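D-glycero-alpha-D-manno-heptose 7-phosphate kinase (Campylobacter jejuni subsp. jejuni, PDB 4N3O) phosphorylates D-glycero-alpha-D-manno-heptose 7-phosphate at C-1 with ATP, a step in making GDP-heptose for the capsular polysaccharide. Local coordinates at residues Q10-L15 with S41-C46; D29-Y34 with A235-A240; T202-T207 with Q328-T333. All coordinates share one frame; numbering follows the deposited sequence.

Interaction 1: residues Q10-L15 with S41-C46; sequences QTPLRL and SLYIHC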
ATOM      1  N   GLN A  10       3.396  -7.533  11.805  1.00 30.37           N
ATOM      2  CA  GLN A  10       3.035  -6.344  11.045  1.00 31.89           C
ATOM      3  C   GLN A  10       1.537  -6.149  11.294  1.00 32.28           C
ATOM      4  O   GLN A  10       0.734  -7.065  11.083  1.00 32.61           O
ATOM      5  CB  GLN A  10       3.368  -6.580   9.580  1.00 33.24           C
ATOM      6  CG  GLN A  10       3.045  -5.419   8.682  1.00 41.47           C
ATOM      7  CD  GLN A  10       3.494  -5.633   7.238  1.00 45.18           C
ATOM      8  OE1 GLN A  10       4.133  -6.641   6.889  1.00 40.85           O
ATOM      9  NE2 GLN A  10       3.168  -4.674   6.396  1.00 44.51           N
ATOM     10  N   THR A  11       1.174  -4.963  11.756  1.00 33.06           N
ATOM     11  CA  THR A  11      -0.180  -4.668  12.172  1.00 31.36           C
ATOM     12  C   THR A  11      -0.618  -3.377  11.521  1.00 31.28           C
ATOM     13  O   THR A  11       0.054  -2.370  11.627  1.00 31.67           O
ATOM     14  CB  THR A  11      -0.198  -4.488  13.708  1.00 36.11           C
ATOM     15  OG1 THR A  11       0.492  -5.591  14.338  1.00 36.46           O
ATOM     16  CG2 THR A  11      -1.630  -4.372  14.240  1.00 34.33           C
ATOM     17  N   PRO A  12      -1.771  -3.390  10.862  1.00 32.23           N
ATOM     18  CA  PRO A  12      -2.176  -2.182  10.183  1.00 31.49           C
ATOM     19  C   PRO A  12      -2.856  -1.151  11.046  1.00 32.03           C
ATOM     20  O   PRO A  12      -3.478  -1.477  12.047  1.00 36.36           O
ATOM     21  CB  PRO A  12      -3.186  -2.707   9.151  1.00 32.13           C
ATOM     22  CG  PRO A  12      -3.798  -3.884   9.807  1.00 31.72           C
ATOM     23  CD  PRO A  12      -2.732  -4.494  10.667  1.00 31.27           C
ATOM     24  N   LEU A  13      -2.733   0.101  10.633  1.00 34.16           N
ATOM     25  CA  LEU A  13      -3.420   1.205  11.266  1.00 33.01           C
ATOM     26  C   LEU A  13      -4.815   1.231  10.655  1.00 33.05           C
ATOM     27  O   LEU A  13      -5.117   0.456   9.740  1.00 30.39           O
ATOM     28  CB  LEU A  13      -2.693   2.509  10.992  1.00 35.62           C
ATOM     29  CG  LEU A  13      -1.290   2.544  11.607  1.00 39.32           C
ATOM     30  CD1 LEU A  13      -0.583   3.841  11.237  1.00 42.83           C
ATOM     31  CD2 LEU A  13      -1.361   2.422  13.116  1.00 40.87           C
ATOM     32  N   ARG A  14      -5.669   2.109  11.144  1.00 33.65           N
ATOM     33  CA  ARG A  14      -7.026   2.152  10.654  1.00 37.01           C
ATOM     34  C   ARG A  14      -7.481   3.546  10.389  1.00 35.93           C
ATOM     35  O   ARG A  14      -6.996   4.501  10.978  1.00 40.12           O
ATOM     36  CB  ARG A  14      -8.003   1.571  11.680  1.00 39.48           C
ATOM     37  CG  ARG A  14      -7.976   2.345  12.987  1.00 44.92           C
ATOM     38  CD  ARG A  14      -9.373   2.560  13.527  1.00 48.95           C
ATOM     39  NE  ARG A  14      -9.392   3.448  14.689  1.00 52.44           N
ATOM     40  CZ  ARG A  14      -9.187   4.768  14.631  1.00 55.30           C
ATOM     41  NH1 ARG A  14      -8.886   5.364  13.473  1.00 55.96           N
ATOM     42  NH2 ARG A  14      -9.250   5.495  15.742  1.00 54.79           N
ATOM     43  N   LEU A  15      -8.505   3.628   9.572  1.00 34.77           N
ATOM     44  CA  LEU A  15      -9.092   4.865   9.193  1.00 37.87           C
ATOM     45  C   LEU A  15     -10.569   4.834   9.555  1.00 37.13           C
ATOM     46  O   LEU A  15     -11.278   3.892   9.217  1.00 34.98           O
ATOM     47  CB  LEU A  15      -8.908   4.985   7.698  1.00 42.19           C
ATOM     48  CG  LEU A  15      -9.216   6.255   6.977  1.00 48.82           C
ATOM     49  CD1 LEU A  15      -8.555   7.433   7.674  1.00 55.28           C
ATOM     50  CD2 LEU A  15      -8.696   6.078   5.562  1.00 51.21           C
ATOM     51  N   SER A  41      -2.906   0.344   4.588  1.00 33.30           N
ATOM     52  CA  SER A  41      -1.529  -0.106   4.354  1.00 35.40           C
ATOM     53  C   SER A  41      -0.432   0.736   5.017  1.00 35.09           C
ATOM     54  O   SER A  41       0.585   1.008   4.405  1.00 36.44           O
ATOM     55  CB  SER A  41      -1.271  -0.177   2.825  1.00 34.13           C
ATOM     56  OG  SER A  41      -1.393   1.122   2.235  1.00 36.06           O
ATOM     57  N   LEU A  42      -0.663   1.164   6.249  1.00 34.37           N
ATOM     58  CA  LEU A  42       0.311   1.928   7.021  1.00 34.53           C
ATOM     59  C   LEU A  42       0.376   1.073   8.273  1.00 34.16           C
ATOM     60  O   LEU A  42      -0.646   0.749   8.866  1.00 32.61           O
ATOM     61  CB  LEU A  42      -0.175   3.343   7.304  1.00 36.02           C
ATOM     62  CG  LEU A  42      -0.460   4.184   6.060  1.00 38.71           C
ATOM     63  CD1 LEU A  42      -1.165   5.473   6.427  1.00 42.40           C
ATOM     64  CD2 LEU A  42       0.813   4.491   5.311  1.00 40.74           C
ATOM     65  N   TYR A  43       1.576   0.712   8.673  1.00 33.57           N
ATOM     66  CA  TYR A  43       1.728  -0.273   9.697  1.00 33.78           C
ATOM     67  C   TYR A  43       2.668   0.044  10.835  1.00 33.70           C
ATOM     68  O   TYR A  43       3.504   0.949  10.765  1.00 37.45           O
ATOM     69  CB  TYR A  43       2.338  -1.526   9.021  1.00 34.26           C
ATOM     70  CG  TYR A  43       1.584  -2.110   7.839  1.00 33.01           C
ATOM     71  CD1 TYR A  43       0.553  -3.015   8.036  1.00 31.78           C
ATOM     72  CD2 TYR A  43       1.954  -1.812   6.513  1.00 34.22           C
ATOM     73  CE1 TYR A  43      -0.119  -3.582   6.963  1.00 34.18           C
ATOM     74  CE2 TYR A  43       1.273  -2.374   5.425  1.00 31.20           C
ATOM     75  CZ  TYR A  43       0.252  -3.269   5.666  1.00 32.93           C
ATOM     76  OH  TYR A  43      -0.435  -3.844   4.630  1.00 35.43           O
ATOM     77  N   ILE A  44       2.528  -0.777  11.863  1.00 33.17           N
ATOM     78  CA  ILE A  44       3.432  -0.814  12.995  1.00 35.69           C
ATOM     79  C   ILE A  44       4.162  -2.145  12.838  1.00 34.92           C
ATOM     80  O   ILE A  44       3.528  -3.193  12.691  1.00 32.22           O
ATOM     81  CB  ILE A  44       2.713  -0.719  14.341  1.00 37.35           C
ATOM     82  CG1 ILE A  44       2.274   0.733  14.519  1.00 40.45           C
ATOM     83  CG2 ILE A  44       3.653  -1.149  15.471  1.00 37.37           C
ATOM     84  CD1 ILE A  44       1.664   1.056  15.846  1.00 43.21           C
ATOM     85  N   HIS A  45       5.492  -2.078  12.846  1.00 35.33           N
ATOM     86  CA  HIS A  45       6.335  -3.227  12.621  1.00 34.60           C
ATOM     87  C   HIS A  45       6.984  -3.605  13.928  1.00 33.46           C
ATOM     88  O   HIS A  45       7.456  -2.748  14.646  1.00 36.54           O
ATOM     89  CB  HIS A  45       7.431  -2.884  11.595  1.00 33.89           C
ATOM     90  CG  HIS A  45       6.915  -2.201  10.371  1.00 37.13           C
ATOM     91  ND1 HIS A  45       6.582  -2.885   9.225  1.00 37.55           N
ATOM     92  CD2 HIS A  45       6.644  -0.893  10.122  1.00 39.65           C
ATOM     93  CE1 HIS A  45       6.131  -2.031   8.320  1.00 39.45           C
ATOM     94  NE2 HIS A  45       6.165  -0.816   8.837  1.00 39.25           N
ATOM     95  N   CYS A  46       7.000  -4.896  14.231  0.60 33.75           N
ATOM     96  CA  CYS A  46       7.622  -5.402  15.449  0.60 36.59           C
ATOM     97  C   CYS A  46       8.504  -6.595  15.152  0.60 37.50           C
ATOM     98  O   CYS A  46       8.121  -7.481  14.393  0.60 37.73           O
ATOM     99  CB  CYS A  46       6.569  -5.852  16.472  0.60 37.21           C
ATOM    100  SG  CYS A  46       5.502  -4.531  17.081  0.60 37.57           S
TER
HETATM  101  O   HOH W   1       3.146  -5.372  14.452  1.00 31.47           O
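The antiparallel pairing of Thr-11 with Ile-44 and of Pro-12 with Tyr-43 joins strands 6-21 and 42-50 in the large mixed sheet of this GHMP kinase. Thr-11 and Ile-44 form a hydrogen-bonded pair: Thr-11 N donates to Ile-44 O at 3.1 Å, and Ile-44 N returns a bond to Thr-11 O at 3.0 Å. Further along, Leu-13 N reaches Leu-42 O, whereas Pro-12, which has no N-H, sits in a non-hydrogen-bonded position. A water adds to the ladder by donating to Ile-44 O and hydrogen-bonding Thr-11 OG1, so that carbonyl is gripped twice.

On the face carrying Thr-11 and Ile-44, helix 118-134 packs through Thr-121 and Leu-122. Leu-13 CD2 meets Ile-44 CG1 at 4.2 Å, and its CD1 lies against Leu-42 CB. The next residue, Arg-14, is the probable transition-state stabilizer by similarity, and its NE forms a salt bridge with Asp-163, the presumed proton acceptor.

On the other face, Pro-12 CB packs against Tyr-43 CE1, and His-45 NE2 bonds to Asp-109. The extended Gln-10 side chain, with CG anti to the backbone N (chi1 -180°), runs across the Tyr-43 ring. Its CG makes a CH-pi contact with that ring. Gln-10 NE2 lies over the ring centre, 3.1 Å from Tyr-43 CD2, with the amide plane 78° from that of the ring.

Interaction 2: residues D29-Y34 with A235-A240; sequences DKYTGY and AIKQDA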
ATOM      1  N   ASP A  29     -33.528  -0.574  22.084  1.00130.16           N
ATOM      2  CA  ASP A  29     -32.438  -1.540  21.935  1.00123.92           C
ATOM      3  C   ASP A  29     -31.271  -1.159  22.831  1.00118.57           C
ATOM      4  O   ASP A  29     -30.522  -2.023  23.282  1.00107.10           O
ATOM      5  CB  ASP A  29     -31.904  -1.541  20.494  1.00120.99           C
ATOM      6  CG  ASP A  29     -32.972  -1.824  19.460  1.00122.38           C
ATOM      7  OD1 ASP A  29     -34.127  -2.122  19.840  1.00133.77           O
ATOM      8  OD2 ASP A  29     -32.648  -1.745  18.260  1.00108.56           O
ATOM      9  N   LYS A  30     -31.139   0.148  23.072  1.00121.01           N
ATOM     10  CA  LYS A  30     -30.035   0.744  23.843  1.00126.48           C
ATOM     11  C   LYS A  30     -28.842   0.979  22.890  1.00121.34           C
ATOM     12  O   LYS A  30     -27.676   0.947  23.288  1.00111.60           O
ATOM     13  CB  LYS A  30     -29.650  -0.103  25.065  1.00130.46           C
ATOM     14  CG  LYS A  30     -30.811  -0.349  26.022  1.00135.03           C
ATOM     15  CD  LYS A  30     -30.399  -1.208  27.204  1.00136.91           C
ATOM     16  CE  LYS A  30     -31.575  -1.474  28.126  1.00141.13           C
ATOM     17  NZ  LYS A  30     -31.177  -2.317  29.284  1.00143.41           N
ATOM     18  N   TYR A  31     -29.182   1.238  21.628  1.00115.32           N
ATOM     19  CA  TYR A  31     -28.224   1.489  20.560  1.00109.10           C
ATOM     20  C   TYR A  31     -27.472   2.792  20.843  1.00108.91           C
ATOM     21  O   TYR A  31     -28.049   3.877  20.782  1.00111.22           O
ATOM     22  CB  TYR A  31     -28.999   1.562  19.237  1.00106.38           C
ATOM     23  CG  TYR A  31     -28.188   1.654  17.962  1.00101.52           C
ATOM     24  CD1 TYR A  31     -27.661   0.510  17.361  1.00 97.94           C
ATOM     25  CD2 TYR A  31     -28.007   2.874  17.316  1.00101.36           C
ATOM     26  CE1 TYR A  31     -26.940   0.586  16.180  1.00 89.03           C
ATOM     27  CE2 TYR A  31     -27.288   2.960  16.134  1.00 97.29           C
ATOM     28  CZ  TYR A  31     -26.757   1.816  15.570  1.00 91.77           C
ATOM     29  OH  TYR A  31     -26.051   1.909  14.387  1.00 88.52           O
ATOM     30  N   THR A  32     -26.189   2.669  21.178  1.00107.27           N
ATOM     31  CA  THR A  32     -25.339   3.827  21.484  1.00108.10           C
ATOM     32  C   THR A  32     -24.877   4.554  20.214  1.00101.71           C
ATOM     33  O   THR A  32     -24.696   5.774  20.212  1.00100.57           O
ATOM     34  CB  THR A  32     -24.084   3.400  22.270  1.00110.92           C
ATOM     35  OG1 THR A  32     -24.466   2.600  23.395  1.00115.97           O
ATOM     36  CG2 THR A  32     -23.281   4.619  22.733  1.00113.13           C
ATOM     37  N   GLY A  33     -24.668   3.797  19.141  1.00 90.01           N
ATOM     38  CA  GLY A  33     -24.234   4.376  17.876  1.00 81.64           C
ATOM     39  C   GLY A  33     -23.511   3.364  17.023  1.00 72.54           C
ATOM     40  O   GLY A  33     -23.652   2.154  17.222  1.00 68.35           O
ATOM     41  N   TYR A  34     -22.722   3.857  16.077  1.00 69.75           N
ATOM     42  CA  TYR A  34     -21.983   2.975  15.183  1.00 63.30           C
ATOM     43  C   TYR A  34     -20.697   3.602  14.735  1.00 59.70           C
ATOM     44  O   TYR A  34     -20.490   4.801  14.863  1.00 59.88           O
ATOM     45  CB  TYR A  34     -22.791   2.681  13.915  1.00 64.62           C
ATOM     46  CG  TYR A  34     -22.802   3.836  12.930  1.00 64.61           C
ATOM     47  CD1 TYR A  34     -23.774   4.824  12.996  1.00 67.11           C
ATOM     48  CD2 TYR A  34     -21.825   3.942  11.933  1.00 63.74           C
ATOM     49  CE1 TYR A  34     -23.788   5.882  12.096  1.00 69.22           C
ATOM     50  CE2 TYR A  34     -21.825   5.008  11.034  1.00 64.80           C
ATOM     51  CZ  TYR A  34     -22.812   5.974  11.121  1.00 68.21           C
ATOM     52  OH  TYR A  34     -22.836   7.034  10.242  1.00 69.70           O
ATOM     53  N   ALA A 235     -31.825   9.996  13.376  1.00118.47           N
ATOM     54  CA  ALA A 235     -31.629   9.446  12.027  1.00111.30           C
ATOM     55  C   ALA A 235     -30.273   8.729  11.886  1.00107.57           C
ATOM     56  O   ALA A 235     -29.926   8.245  10.808  1.00 99.87           O
ATOM     57  CB  ALA A 235     -31.753  10.549  10.985  1.00106.83           C
ATOM     58  N   ILE A 236     -29.518   8.661  12.980  1.00106.11           N
ATOM     59  CA  ILE A 236     -28.219   7.998  12.984  1.00103.26           C
ATOM     60  C   ILE A 236     -28.346   6.486  12.774  1.00100.12           C
ATOM     61  O   ILE A 236     -27.632   5.925  11.946  1.00 93.57           O
ATOM     62  CB  ILE A 236     -27.432   8.322  14.273  1.00105.38           C
ATOM     63  CG1 ILE A 236     -26.989   9.792  14.239  1.00105.85           C
ATOM     64  CG2 ILE A 236     -26.214   7.421  14.407  1.00106.45           C
ATOM     65  CD1 ILE A 236     -26.177  10.239  15.435  1.00108.84           C
ATOM     66  N   LYS A 237     -29.247   5.831  13.507  1.00101.48           N
ATOM     67  CA  LYS A 237     -29.445   4.379  13.346  1.00 97.89           C
ATOM     68  C   LYS A 237     -30.004   4.045  11.959  1.00 98.58           C
ATOM     69  O   LYS A 237     -29.892   2.910  11.491  1.00104.11           O
ATOM     70  CB  LYS A 237     -30.374   3.824  14.419  1.00 95.78           C
ATOM     71  CG  LYS A 237     -30.604   2.322  14.328  1.00 94.47           C
ATOM     72  CD  LYS A 237     -31.523   1.848  15.442  1.00 99.11           C
ATOM     73  CE  LYS A 237     -31.739   0.347  15.394  1.00 99.51           C
ATOM     74  NZ  LYS A 237     -32.583  -0.094  16.539  1.00106.81           N
ATOM     75  N   GLN A 238     -30.626   5.031  11.322  1.00 95.67           N
ATOM     76  CA  GLN A 238     -31.157   4.855   9.982  1.00 95.27           C
ATOM     77  C   GLN A 238     -29.986   4.931   8.999  1.00 82.82           C
ATOM     78  O   GLN A 238     -29.902   4.150   8.052  1.00 74.38           O
ATOM     79  CB  GLN A 238     -32.204   5.940   9.666  1.00102.87           C
ATOM     80  CG  GLN A 238     -32.895   5.784   8.317  1.00107.56           C
ATOM     81  CD  GLN A 238     -33.730   4.518   8.219  1.00115.23           C
ATOM     82  OE1 GLN A 238     -34.174   3.968   9.234  1.00115.36           O
ATOM     83  NE2 GLN A 238     -33.961   4.054   6.992  1.00117.87           N
ATOM     84  N   ASP A 239     -29.079   5.875   9.235  1.00 78.60           N
ATOM     85  CA  ASP A 239     -27.899   6.029   8.383  1.00 81.31           C
ATOM     86  C   ASP A 239     -27.017   4.782   8.425  1.00 72.22           C
ATOM     87  O   ASP A 239     -26.403   4.434   7.427  1.00 70.62           O
ATOM     88  CB  ASP A 239     -27.106   7.285   8.772  1.00 83.05           C
ATOM     89  CG  ASP A 239     -27.811   8.571   8.356  1.00 86.42           C
ATOM     90  OD1 ASP A 239     -28.406   8.592   7.251  1.00 87.06           O
ATOM     91  OD2 ASP A 239     -27.753   9.562   9.115  1.00 86.91           O
ATOM     92  N   ALA A 240     -26.984   4.116   9.575  1.00 68.44           N
ATOM     93  CA  ALA A 240     -26.209   2.892   9.755  1.00 72.94           C
ATOM     94  C   ALA A 240     -26.752   1.771   8.871  1.00 74.28           C
ATOM     95  O   ALA A 240     -26.021   1.221   8.048  1.00 65.81           O
ATOM     96  CB  ALA A 240     -26.228   2.456  11.220  1.00 77.03           C
TER
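Lys-237, on the first turn of helix 236-248, lies against Tyr-31 at the start of strand 31-40, and its fully extended side chain can be traced atom by atom. CB lies 3.6 Å from Tyr-31 CE2. CG, anti to the lysine backbone N (chi1 -179°), sits over the ring face, offset toward the rim, in a CH-pi contact 4.0 Å from the ring centroid; the opposite face is met by the carbonyl O of Gly-33. CD continues past Tyr-31 CD2 and CG, CE rises away from the ring plane and comes 3.7 Å from Asp-29 OD2, and NZ ends in a salt bridge with that same oxygen. The modelled separation of NZ and OD2 is too short to be taken literally.

Farther along the helix, Ala-240 CB touches two tyrosines, 3.2 Å from Tyr-31 OH, which is buried without a polar partner in the model, and 3.8 Å from Tyr-34 CD1, in an off-centre CH-pi contact with the Tyr-34 ring. Ile-236 CG2 meets the edge of that ring at CE1, 3.7 Å away; the Ile-236 side chain also touches Thr-22, a substrate-binding residue by similarity.

The contact is thus largely apolar, with one ion pair at its margin: the lysine methylenes cover an aromatic face while the ammonium is carried out to the carboxylate.

Interaction 3: residues T202-T207 with Q328-T333; sequences TVLYFT and QDFSFT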
ATOM      1  N   THR A 202     -10.043   8.769  -2.983  1.00 40.51           N
ATOM      2  CA  THR A 202      -9.604   9.387  -1.756  1.00 38.52           C
ATOM      3  C   THR A 202      -8.141   9.792  -1.682  1.00 38.30           C
ATOM      4  O   THR A 202      -7.278   9.186  -2.289  1.00 37.07           O
ATOM      5  CB  THR A 202      -9.960   8.481  -0.528  1.00 42.57           C
ATOM      6  OG1 THR A 202      -9.374   7.194  -0.655  1.00 41.22           O
ATOM      7  CG2 THR A 202     -11.458   8.284  -0.399  1.00 45.71           C
ATOM      8  N   VAL A 203      -7.900  10.856  -0.926  1.00 38.27           N
ATOM      9  CA  VAL A 203      -6.575  11.384  -0.685  1.00 37.75           C
ATOM     10  C   VAL A 203      -6.392  11.593   0.817  1.00 36.43           C
ATOM     11  O   VAL A 203      -7.243  12.164   1.479  1.00 36.92           O
ATOM     12  CB  VAL A 203      -6.382  12.739  -1.373  1.00 37.15           C
ATOM     13  CG1 VAL A 203      -5.048  13.356  -0.954  1.00 38.88           C
ATOM     14  CG2 VAL A 203      -6.467  12.585  -2.876  1.00 37.82           C
ATOM     15  N   LEU A 204      -5.280  11.117   1.341  1.00 37.34           N
ATOM     16  CA  LEU A 204      -4.957  11.236   2.764  1.00 38.20           C
ATOM     17  C   LEU A 204      -3.791  12.218   2.873  1.00 38.22           C
ATOM     18  O   LEU A 204      -2.743  11.996   2.274  1.00 36.85           O
ATOM     19  CB  LEU A 204      -4.539   9.866   3.298  1.00 38.98           C
ATOM     20  CG  LEU A 204      -4.127   9.811   4.769  1.00 46.04           C
ATOM     21  CD1 LEU A 204      -5.253  10.316   5.650  1.00 46.55           C
ATOM     22  CD2 LEU A 204      -3.722   8.399   5.180  1.00 47.65           C
ATOM     23  N   TYR A 205      -3.971  13.294   3.629  1.00 39.92           N
ATOM     24  CA  TYR A 205      -2.951  14.328   3.766  1.00 40.20           C
ATOM     25  C   TYR A 205      -2.618  14.654   5.210  1.00 42.40           C
ATOM     26  O   TYR A 205      -3.493  15.016   5.975  1.00 41.24           O
ATOM     27  CB  TYR A 205      -3.468  15.593   3.087  1.00 41.38           C
ATOM     28  CG  TYR A 205      -2.586  16.821   3.210  1.00 42.12           C
ATOM     29  CD1 TYR A 205      -1.393  16.919   2.498  1.00 42.45           C
ATOM     30  CD2 TYR A 205      -2.974  17.912   3.998  1.00 44.46           C
ATOM     31  CE1 TYR A 205      -0.595  18.042   2.587  1.00 43.93           C
ATOM     32  CE2 TYR A 205      -2.182  19.045   4.094  1.00 42.81           C
ATOM     33  CZ  TYR A 205      -0.995  19.103   3.387  1.00 45.75           C
ATOM     34  OH  TYR A 205      -0.189  20.212   3.474  1.00 52.50           O
ATOM     35  N   PHE A 206      -1.345  14.515   5.569  1.00 44.91           N
ATOM     36  CA  PHE A 206      -0.865  14.898   6.886  1.00 47.69           C
ATOM     37  C   PHE A 206      -0.458  16.348   6.774  1.00 48.45           C
ATOM     38  O   PHE A 206       0.338  16.710   5.918  1.00 53.85           O
ATOM     39  CB  PHE A 206       0.290  14.026   7.353  1.00 51.17           C
ATOM     40  CG  PHE A 206      -0.145  12.670   7.833  1.00 55.17           C
ATOM     41  CD1 PHE A 206      -0.497  12.476   9.162  1.00 60.24           C
ATOM     42  CD2 PHE A 206      -0.211  11.591   6.964  1.00 54.00           C
ATOM     43  CE1 PHE A 206      -0.905  11.228   9.614  1.00 58.35           C
ATOM     44  CE2 PHE A 206      -0.605  10.347   7.410  1.00 52.21           C
ATOM     45  CZ  PHE A 206      -0.956  10.165   8.734  1.00 55.74           C
ATOM     46  N   THR A 207      -0.992  17.160   7.672  1.00 49.44           N
ATOM     47  CA  THR A 207      -0.837  18.610   7.623  1.00 52.99           C
ATOM     48  C   THR A 207       0.460  19.258   8.086  1.00 55.50           C
ATOM     49  O   THR A 207       0.917  20.219   7.453  1.00 56.38           O
ATOM     50  CB  THR A 207      -1.927  19.251   8.485  1.00 51.49           C
ATOM     51  OG1 THR A 207      -1.727  18.862   9.847  1.00 51.72           O
ATOM     52  CG2 THR A 207      -3.315  18.807   8.021  1.00 49.32           C
ATOM     53  N   GLN A 328      -0.214  10.961   1.725  1.00 39.78           N
ATOM     54  CA  GLN A 328       0.172   9.601   2.015  1.00 39.10           C
ATOM     55  C   GLN A 328      -0.686   8.627   1.227  1.00 43.31           C
ATOM     56  O   GLN A 328      -1.870   8.497   1.496  1.00 46.86           O
ATOM     57  CB  GLN A 328       0.023   9.329   3.513  1.00 41.63           C
ATOM     58  CG  GLN A 328       0.353   7.907   3.934  1.00 43.31           C
ATOM     59  CD  GLN A 328       1.822   7.565   3.722  1.00 45.16           C
ATOM     60  OE1 GLN A 328       2.701   8.142   4.354  1.00 50.58           O
ATOM     61  NE2 GLN A 328       2.086   6.618   2.847  1.00 47.67           N
ATOM     62  N   ASP A 329      -0.092   7.967   0.235  1.00 46.88           N
ATOM     63  CA  ASP A 329      -0.792   6.953  -0.537  1.00 47.35           C
ATOM     64  C   ASP A 329      -1.033   5.766   0.392  1.00 44.04           C
ATOM     65  O   ASP A 329      -0.269   5.527   1.328  1.00 42.39           O
ATOM     66  CB  ASP A 329       0.050   6.438  -1.731  1.00 51.80           C
ATOM     67  CG  ASP A 329       0.220   7.469  -2.864  1.00 63.35           C
ATOM     68  OD1 ASP A 329      -0.399   8.565  -2.830  1.00 62.18           O
ATOM     69  OD2 ASP A 329       0.985   7.157  -3.818  1.00 68.69           O
ATOM     70  N   PHE A 330      -2.084   5.011   0.108  1.00 40.84           N
ATOM     71  CA  PHE A 330      -2.419   3.850   0.885  1.00 38.88           C
ATOM     72  C   PHE A 330      -3.445   3.012   0.153  1.00 37.14           C
ATOM     73  O   PHE A 330      -4.077   3.485  -0.760  1.00 35.59           O
ATOM     74  CB  PHE A 330      -3.036   4.286   2.225  1.00 38.65           C
ATOM     75  CG  PHE A 330      -4.406   4.849   2.092  1.00 37.87           C
ATOM     76  CD1 PHE A 330      -4.592   6.173   1.783  1.00 37.67           C
ATOM     77  CD2 PHE A 330      -5.528   4.034   2.272  1.00 41.54           C
ATOM     78  CE1 PHE A 330      -5.871   6.701   1.661  1.00 41.54           C
ATOM     79  CE2 PHE A 330      -6.812   4.546   2.133  1.00 42.59           C
ATOM     80  CZ  PHE A 330      -6.983   5.887   1.830  1.00 44.06           C
ATOM     81  N   SER A 331      -3.625   1.778   0.608  1.00 39.20           N
ATOM     82  CA  SER A 331      -4.669   0.886   0.110  1.00 39.05           C
ATOM     83  C   SER A 331      -5.434   0.431   1.345  1.00 37.35           C
ATOM     84  O   SER A 331      -4.915   0.513   2.457  1.00 33.45           O
ATOM     85  CB  SER A 331      -4.066  -0.389  -0.462  1.00 39.39           C
ATOM     86  OG  SER A 331      -2.953  -0.118  -1.253  1.00 52.72           O
ATOM     87  N   PHE A 332      -6.645  -0.071   1.156  1.00 35.15           N
ATOM     88  CA  PHE A 332      -7.359  -0.706   2.255  1.00 36.01           C
ATOM     89  C   PHE A 332      -6.852  -2.136   2.272  1.00 36.62           C
ATOM     90  O   PHE A 332      -6.687  -2.719   1.222  1.00 43.87           O
ATOM     91  CB  PHE A 332      -8.864  -0.680   2.037  1.00 33.01           C
ATOM     92  CG  PHE A 332      -9.428   0.695   2.064  1.00 35.05           C
ATOM     93  CD1 PHE A 332      -9.433   1.431   3.252  1.00 35.57           C
ATOM     94  CD2 PHE A 332      -9.957   1.271   0.929  1.00 35.85           C
ATOM     95  CE1 PHE A 332      -9.942   2.715   3.299  1.00 33.75           C
ATOM     96  CE2 PHE A 332     -10.477   2.556   0.977  1.00 36.02           C
ATOM     97  CZ  PHE A 332     -10.461   3.282   2.167  1.00 35.50           C
ATOM     98  N   THR A 333      -6.550  -2.690   3.439  1.00 39.35           N
ATOM     99  CA  THR A 333      -6.073  -4.079   3.506  1.00 38.15           C
ATOM    100  C   THR A 333      -7.153  -5.013   3.988  1.00 40.96           C
ATOM    101  O   THR A 333      -8.077  -4.595   4.689  1.00 40.70           O
ATOM    102  CB  THR A 333      -4.906  -4.263   4.477  1.00 41.06           C
ATOM    103  OG1 THR A 333      -5.336  -3.931   5.809  1.00 38.21           O
ATOM    104  CG2 THR A 333      -3.729  -3.415   4.062  1.00 43.20           C
TER
HETATM  105  O   HOH W   2      -3.759   9.431  -0.279  1.00 41.15           O
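Leu-204 and Gln-328 meet where strand 202-206, an inner strand of the four-stranded antiparallel sheet in the C-terminal half of this GHMP kinase, faces the chain that leaves the edge strand 326-327. The polar links are made by the backbone. Gln-328 N donates to Leu-204 O at 2.8 Å in a nearly straight bond (173° at the hydrogen). Between the same two residues a water takes the place of a second direct bond, accepting from Leu-204 N and donating to Gln-328 O, each at 2.8 Å.

The packing contacts centre on Phe-330 and Leu-204. Leu-204 CB lies 3.8 Å from Phe-330 CE1, and the two side chains cross at about a right angle. Phe-330 CG stands between its backbone N and carbonyl carbon (chi1 72°), and the ring lies against the strand; at its tip, CZ packs 3.7 Å from Thr-202 OG1, a hydroxyl whose hydrogen bond goes to Leu-198 O. Phe-206 presents its edge to Gln-328 CB, with CE2 at 4.1 Å, and also touches Ser-114 and Leu-116 of the ATP-binding loop, assigned by similarity.

The Gln-328 amide turns back on its own chain, away from the strand. The side chain bends at chi2 (65°), and NE2 donates to Asp-329 O at 3.0 Å, with the oxygen nearly in the amide plane and the bond on a carbonyl lone pair.

Overall arrangement
Interactions 1 and 3 adjoin, their centres about 13 Å apart: Ser-41 OG probably hydrogen-bonds Ser-331 N (2.8 Å), and Leu-42 CD2 packs on Gln-328 NE2 (3.5 Å). The central mixed sheet thereby meets the chain leaving the C-terminal sheet. Both contacts border the nucleotide site inferred by similarity, with Leu-13 about 4 Å from Gly-118 and Phe-206 about 4 Å from Ser-114, between side chains. Interaction 2 is remote, its centre about 29 Å from that of interaction 1 and 28 Å from that of interaction 3, and lies beside Thr-22 of the presumed substrate site. Strand 31-40, next to strand 6-21, connects it to interaction 1.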